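Local structure of DinB-like domain-containing protein (3CEX) at residues Met28-Ala31 against Glu32-Met36; Leu40-Ser43 against Val44-Met48; Asp154-Met157 against His158-Gln161. The protein is of unknown function but belongs to the DinB superfamily, whose members are helical-bundle proteins, many of them with a histidine-lined metal site. All coordinates share one frame; numbering follows the deposited sequence.

Contact 1 (Met28-Ala31 against Glu32-Met36)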
loop_
_atom_site.group_PDB
_atom_site.type_symbol
_atom_site.label_atom_id
_atom_site.label_comp_id
_atom_site.label_asym_id
_atom_site.label_seq_id
_atom_site.Cartn_x
_atom_site.Cartn_y
_atom_site.Cartn_z
HETATM N N MSE A 28 -11.829 10.524 13.069
HETATM C CA MSE A 28 -13.169 10.665 12.513
HETATM C C MSE A 28 -14.250 10.277 13.502
HETATM O O MSE A 28 -14.034 9.425 14.337
HETATM C CB MSE A 28 -13.309 9.769 11.267
HETATM C CG MSE A 28 -12.192 10.028 10.292
HETATM SE SE MSE A 28 -12.170 8.849 8.750
HETATM C CE MSE A 28 -13.354 9.854 7.501
ATOM N N THR A 29 -15.419 10.880 13.368
ATOM C CA THR A 29 -16.640 10.354 13.991
ATOM C C THR A 29 -17.108 9.159 13.156
ATOM O O THR A 29 -16.640 8.974 12.033
ATOM C CB THR A 29 -17.763 11.417 14.015
ATOM O OG1 THR A 29 -18.151 11.710 12.659
ATOM C CG2 THR A 29 -17.287 12.703 14.735
ATOM N N VAL A 30 -17.995 8.334 13.708
ATOM C CA VAL A 30 -18.520 7.197 12.963
ATOM C C VAL A 30 -19.311 7.683 11.736
ATOM O O VAL A 30 -19.223 7.071 10.691
ATOM C CB VAL A 30 -19.368 6.208 13.849
ATOM C CG1 VAL A 30 -20.543 6.864 14.416
ATOM C CG2 VAL A 30 -19.824 4.997 13.037
ATOM N N ALA A 31 -20.055 8.786 11.849
ATOM C CA ALA A 31 -20.779 9.347 10.689
ATOM C C ALA A 31 -19.830 9.709 9.548
ATOM O O ALA A 31 -20.093 9.411 8.370
ATOM C CB ALA A 31 -21.640 10.571 11.102
ATOM N N GLU A 32 -18.696 10.297 9.900
ATOM C CA GLU A 32 -17.659 10.637 8.921
ATOM C C GLU A 32 -17.051 9.393 8.302
ATOM O O GLU A 32 -16.852 9.339 7.081
ATOM C CB GLU A 32 -16.556 11.483 9.560
ATOM C CG GLU A 32 -16.971 12.966 9.695
ATOM C CD GLU A 32 -16.176 13.743 10.723
ATOM O OE1 GLU A 32 -15.266 13.162 11.380
ATOM O OE2 GLU A 32 -16.466 14.965 10.868
ATOM N N ALA A 33 -16.743 8.412 9.137
ATOM C CA ALA A 33 -16.173 7.141 8.676
ATOM C C ALA A 33 -17.100 6.438 7.696
ATOM O O ALA A 33 -16.635 5.770 6.775
ATOM C CB ALA A 33 -15.902 6.216 9.866
ATOM N N ASN A 34 -18.407 6.545 7.935
ATOM C CA ASN A 34 -19.425 5.950 7.056
ATOM C C ASN A 34 -19.667 6.714 5.745
ATOM O O ASN A 34 -20.460 6.281 4.921
ATOM C CB ASN A 34 -20.767 5.883 7.809
ATOM C CG ASN A 34 -20.794 4.813 8.872
ATOM O OD1 ASN A 34 -20.054 3.842 8.801
ATOM N ND2 ASN A 34 -21.682 4.965 9.836
ATOM N N THR A 35 -19.036 7.872 5.577
ATOM C CA THR A 35 -19.347 8.749 4.472
ATOM C C THR A 35 -18.548 8.395 3.238
ATOM O O THR A 35 -17.297 8.388 3.266
ATOM C CB THR A 35 -19.091 10.205 4.836
ATOM O OG1 THR A 35 -19.980 10.559 5.900
ATOM C CG2 THR A 35 -19.337 11.148 3.619
HETATM N N MSE A 36 -19.255 8.130 2.136
HETATM C CA MSE A 36 -18.533 7.895 0.880
HETATM C C MSE A 36 -18.597 9.151 0.033
HETATM O O MSE A 36 -19.689 9.613 -0.310
HETATM C CB MSE A 36 -18.936 6.567 0.202
HETATM C CG MSE A 36 -20.132 6.496 -0.620
HETATM SE SE MSE A 36 -20.161 4.686 -1.454
HETATM C CE MSE A 36 -19.039 4.944 -3.018
#

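Contact 2 (Leu40-Ser43 against Val44-Met48)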
loop_
_atom_site.group_PDB
_atom_site.type_symbol
_atom_site.label_atom_id
_atom_site.label_comp_id
_atom_site.label_asym_id
_atom_site.label_seq_id
_atom_site.Cartn_x
_atom_site.Cartn_y
_atom_site.Cartn_z
ATOM N N LEU A 40 -17.040 6.418 -6.755
ATOM C CA LEU A 40 -15.874 5.552 -6.914
ATOM C C LEU A 40 -14.850 5.722 -5.794
ATOM O O LEU A 40 -13.788 5.129 -5.855
ATOM C CB LEU A 40 -15.178 5.812 -8.273
ATOM C CG LEU A 40 -16.068 5.765 -9.528
ATOM C CD1 LEU A 40 -15.336 6.136 -10.812
ATOM C CD2 LEU A 40 -16.687 4.377 -9.640
ATOM N N ILE A 41 -15.172 6.549 -4.804
ATOM C CA ILE A 41 -14.346 6.765 -3.654
ATOM C C ILE A 41 -15.067 6.145 -2.448
ATOM O O ILE A 41 -16.113 6.652 -2.002
ATOM C CB ILE A 41 -14.096 8.263 -3.422
ATOM C CG1 ILE A 41 -13.498 8.915 -4.668
ATOM C CG2 ILE A 41 -13.228 8.460 -2.168
ATOM C CD1 ILE A 41 -12.148 8.322 -5.112
ATOM N N LYS A 42 -14.554 5.027 -1.981
ATOM C CA LYS A 42 -15.093 4.297 -0.835
ATOM C C LYS A 42 -14.917 5.050 0.498
ATOM O O LYS A 42 -13.961 5.816 0.698
ATOM C CB LYS A 42 -14.460 2.889 -0.747
ATOM C CG LYS A 42 -14.587 1.981 -2.014
ATOM C CD LYS A 42 -16.054 1.543 -2.261
ATOM C CE LYS A 42 -16.104 0.300 -3.163
ATOM N NZ LYS A 42 -15.884 0.597 -4.624
ATOM N N SER A 43 -15.871 4.855 1.399
ATOM C CA SER A 43 -15.770 5.336 2.776
ATOM C C SER A 43 -14.652 4.644 3.503
ATOM O O SER A 43 -14.235 3.546 3.108
ATOM C CB SER A 43 -17.084 5.089 3.529
ATOM O OG SER A 43 -17.350 3.718 3.757
ATOM N N VAL A 44 -14.165 5.274 4.563
ATOM C CA VAL A 44 -13.184 4.621 5.447
ATOM C C VAL A 44 -13.791 3.366 6.065
ATOM O O VAL A 44 -13.128 2.346 6.150
ATOM C CB VAL A 44 -12.610 5.585 6.515
ATOM C CG1 VAL A 44 -11.736 4.857 7.547
ATOM C CG2 VAL A 44 -11.803 6.677 5.829
ATOM N N THR A 45 -15.064 3.408 6.428
ATOM C CA THR A 45 -15.738 2.205 6.944
ATOM C C THR A 45 -15.682 1.068 5.913
ATOM O O THR A 45 -15.286 -0.066 6.257
ATOM C CB THR A 45 -17.192 2.459 7.311
ATOM O OG1 THR A 45 -17.260 3.327 8.438
ATOM C CG2 THR A 45 -17.916 1.130 7.660
ATOM N N TRP A 46 -16.026 1.357 4.655
ATOM C CA TRP A 46 -15.942 0.304 3.601
ATOM C C TRP A 46 -14.515 -0.242 3.439
ATOM O O TRP A 46 -14.307 -1.447 3.344
ATOM C CB TRP A 46 -16.451 0.824 2.265
ATOM C CG TRP A 46 -16.626 -0.261 1.198
ATOM C CD1 TRP A 46 -17.800 -0.857 0.844
ATOM C CD2 TRP A 46 -15.608 -0.868 0.375
ATOM N NE1 TRP A 46 -17.594 -1.776 -0.135
ATOM C CE2 TRP A 46 -16.258 -1.821 -0.445
ATOM C CE3 TRP A 46 -14.221 -0.695 0.241
ATOM C CZ2 TRP A 46 -15.567 -2.605 -1.399
ATOM C CZ3 TRP A 46 -13.525 -1.491 -0.695
ATOM C CH2 TRP A 46 -14.201 -2.441 -1.490
ATOM N N LEU A 47 -13.532 0.669 3.403
ATOM C CA LEU A 47 -12.121 0.286 3.214
ATOM C C LEU A 47 -11.593 -0.606 4.327
ATOM O O LEU A 47 -10.902 -1.591 4.071
ATOM C CB LEU A 47 -11.241 1.542 3.081
ATOM C CG LEU A 47 -11.473 2.278 1.762
ATOM C CD1 LEU A 47 -10.936 3.705 1.793
ATOM C CD2 LEU A 47 -10.822 1.458 0.581
HETATM N N MSE A 48 -11.908 -0.260 5.566
HETATM C CA MSE A 48 -11.470 -1.071 6.720
HETATM C C MSE A 48 -12.204 -2.392 6.806
HETATM O O MSE A 48 -11.600 -3.394 7.051
HETATM C CB MSE A 48 -11.692 -0.320 8.027
HETATM C CG MSE A 48 -10.606 0.543 8.358
HETATM SE SE MSE A 48 -10.679 1.333 10.133
HETATM C CE MSE A 48 -9.877 0.053 11.313
#

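Contact 3 (Asp154-Met157 against His158-Gln161)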
loop_
_atom_site.group_PDB
_atom_site.type_symbol
_atom_site.label_atom_id
_atom_site.label_comp_id
_atom_site.label_asym_id
_atom_site.label_seq_id
_atom_site.Cartn_x
_atom_site.Cartn_y
_atom_site.Cartn_z
ATOM N N ASP A 154 -3.011 -5.624 -1.043
ATOM C CA ASP A 154 -4.371 -5.144 -0.915
ATOM C C ASP A 154 -4.557 -4.346 0.360
ATOM O O ASP A 154 -5.113 -3.252 0.304
ATOM C CB ASP A 154 -5.355 -6.335 -0.899
ATOM C CG ASP A 154 -6.804 -5.911 -0.598
ATOM O OD1 ASP A 154 -7.549 -5.780 -1.582
ATOM O OD2 ASP A 154 -7.189 -5.706 0.612
ATOM N N ALA A 155 -4.118 -4.906 1.494
ATOM C CA ALA A 155 -4.265 -4.224 2.770
ATOM C C ALA A 155 -3.497 -2.910 2.762
ATOM O O ALA A 155 -4.068 -1.865 3.152
ATOM C CB ALA A 155 -3.842 -5.103 3.967
ATOM N N VAL A 156 -2.232 -2.936 2.326
ATOM C CA VAL A 156 -1.414 -1.722 2.396
ATOM C C VAL A 156 -1.980 -0.664 1.460
ATOM O O VAL A 156 -2.135 0.500 1.823
ATOM C CB VAL A 156 0.074 -1.998 2.150
ATOM C CG1 VAL A 156 0.912 -0.707 2.153
ATOM C CG2 VAL A 156 0.620 -2.964 3.219
HETATM N N MSE A 157 -2.286 -1.061 0.237
HETATM C CA MSE A 157 -2.788 -0.106 -0.729
HETATM C C MSE A 157 -4.137 0.535 -0.287
HETATM O O MSE A 157 -4.362 1.733 -0.476
HETATM C CB MSE A 157 -2.904 -0.841 -2.070
HETATM C CG MSE A 157 -3.642 -0.138 -3.039
HETATM SE SE MSE A 157 -5.582 -0.544 -3.132
HETATM C CE MSE A 157 -5.418 -0.448 -5.042
ATOM N N HIS A 158 -5.036 -0.264 0.273
ATOM C CA HIS A 158 -6.277 0.285 0.847
ATOM C C HIS A 158 -6.080 1.242 2.012
ATOM O O HIS A 158 -6.854 2.181 2.157
ATOM C CB HIS A 158 -7.304 -0.828 1.197
ATOM C CG HIS A 158 -7.963 -1.393 -0.019
ATOM N ND1 HIS A 158 -7.729 -2.677 -0.455
ATOM C CD2 HIS A 158 -8.724 -0.802 -0.975
ATOM C CE1 HIS A 158 -8.397 -2.881 -1.587
ATOM N NE2 HIS A 158 -9.000 -1.757 -1.930
ATOM N N SER A 159 -5.034 1.032 2.796
ATOM C CA SER A 159 -4.715 1.940 3.922
ATOM C C SER A 159 -4.322 3.327 3.385
ATOM O O SER A 159 -4.733 4.352 3.930
ATOM C CB SER A 159 -3.659 1.309 4.854
ATOM O OG SER A 159 -2.349 1.336 4.309
ATOM N N GLY A 160 -3.615 3.367 2.244
ATOM C CA GLY A 160 -3.328 4.610 1.561
ATOM C C GLY A 160 -4.574 5.289 1.064
ATOM O O GLY A 160 -4.723 6.508 1.208
ATOM N N GLN A 161 -5.478 4.510 0.469
ATOM C CA GLN A 161 -6.749 5.103 -0.008
ATOM C C GLN A 161 -7.549 5.687 1.146
ATOM O O GLN A 161 -8.204 6.711 1.005
ATOM C CB GLN A 161 -7.558 4.042 -0.800
ATOM C CG GLN A 161 -6.936 3.706 -2.139
ATOM C CD GLN A 161 -7.619 2.559 -2.889
ATOM O OE1 GLN A 161 -8.467 1.865 -2.325
ATOM N NE2 GLN A 161 -7.270 2.387 -4.179
#

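Contact 1 (Met28-Ala31 against Glu32-Met36)
Thr29 and Glu32 bond to each other twice at the start of the short helix 30-33, each side chain reaching for the other's backbone NH. Thr29 turns OG1 into the space between its own N and carbonyl carbon (chi1 66°), facing the first turn, where it accepts from Glu32 N at 3.1 Å. In return Glu32, extended beyond CG, lays its carboxylate slantwise past the threonine hydroxyl and takes Thr29 N on OE1 at 3.0 Å; the NH arrives from above the carboxylate plane, 43° out of it. Met28, a selenomethionine, flanks this pair: its chain bends at the selenium, bringing CE to 3.6 Å from Glu32 O. Val30 and Asn34 run side by side, with Val30 CG2 3.7 Å from Asn34 ND2, while the amide itself is spent elsewhere, OD1 on Thr45 and ND2 on the carbonyl of Val101. The Thr35 hydroxyl donates to Ala31 O at 2.7 Å, and Ala33 N and Asn34 N bond back to Thr29 O and Val30 O. The reciprocal pair is a capping box: it gives partners to two NH groups at the helix start, and the carboxylate's negative charge should suit the positive end of the helix dipole.

Contact 2 (Leu40-Ser43 against Val44-Met48)
Lys42 folds back on Trp46 through two bends, at chi2 (-68°) and chi4 (-78°), while the indole is set beside the lysine with its CG anti to the backbone N (chi1 -170°). The aliphatic chain of the lysine therefore crosses one face of the ring instead of extending past it. Lys42 CG sits 3.5 Å from Trp46 CE3, and Lys42 CE lies over the Trp46 six-membered ring, 3.5 Å from its centroid, as a CH-pi contact. Beyond it Lys42 NZ stands 4.7 Å from the same Trp46 centroid, over the face, in cation-pi range. Next door, Ser43 OG accepts from Trp46 N at 2.9 Å, and Ser43 O takes Leu47 N at 3.0 Å, so side chain and carbonyl of one residue hold successive NH groups. Leu47 brings CG to 3.9 Å from Lys42 CB. The indole is fixed further by NE1, which bonds to His91 ND1, and by stacking with His50. Across the dimer interface, Tyr164 OH of the second subunit bonds to Lys42 N. A glycerol, probably from the crystallisation liquor, lies about 3 Å from the lysine side chain and may mark a pocket. Serine at this position is a classic N-cap, here opening helix 44-62 of the DinB-like bundle.

Contact 3 (Asp154-Met157 against His158-Gln161)
His158 is met by Met157 over one ring face and by Asp154 at its edge. The selenium of Met157, a selenomethionine, stands over the centre of the imidazole, 3.8 Å from the His158 centroid and 7° off the normal, a Met-aromatic contact. Asp154 sets its CG at the ring edge in the plane, with the carboxylate turned 58° from the imidazole and Asp154 OD1 3.0 Å from His158 CE1. Asp154 O takes the straighter bond from His158 N at 3.0 Å, and a weak, bent one from His158 ND1 at 2.8 Å. Met157 SE also lies 3.5 Å from Gln161 NE2, and Met157 CE is as near. All this runs along two turns of helix 144-170, the C-terminal long helix of the DinB-like bundle, where Asp154, Met157, His158 and Gln161 follow the i, i+3, i+4, i+7 spacing. Ser159 bends its hydroxyl back (chi1 75°) to donate to Val156 O at 2.6 Å, so that carbonyl serves both OG and Gly160 N. Further out, His50 meets the His158 ring edge-to-face and makes a weak bond to Asp154 OD1, while His158 NE2 hydrogen-bonds to a glycerol, probably from the crystallisation liquor. Arg20 bonds to Ser159 OG, and Gln161 NE2 pairs with Gly160 O of the second subunit.

Overall arrangement
From the N terminus, the chain runs through helix 8-25 into contact 1, a tight local turn that forms the short helix 30-33. A loop then leads to contact 2, where helix 44-62 begins. The two touch: Ala33 O probably bonds to Thr45 N at 2.9 Å, tying the short helix to the start of the long one. Contact 3 comes much later, on helix 144-170, and packs against contact 2 through Leu47 CD2 and His158 CD2. Each contact joins adjoining segments, so none closes a long loop, and the three follow in series without nesting or crossing. Contacts 1 and 3 stay apart, their nearest atoms about 9 Å from each other. Contacts 2 and 3 both reach the second subunit.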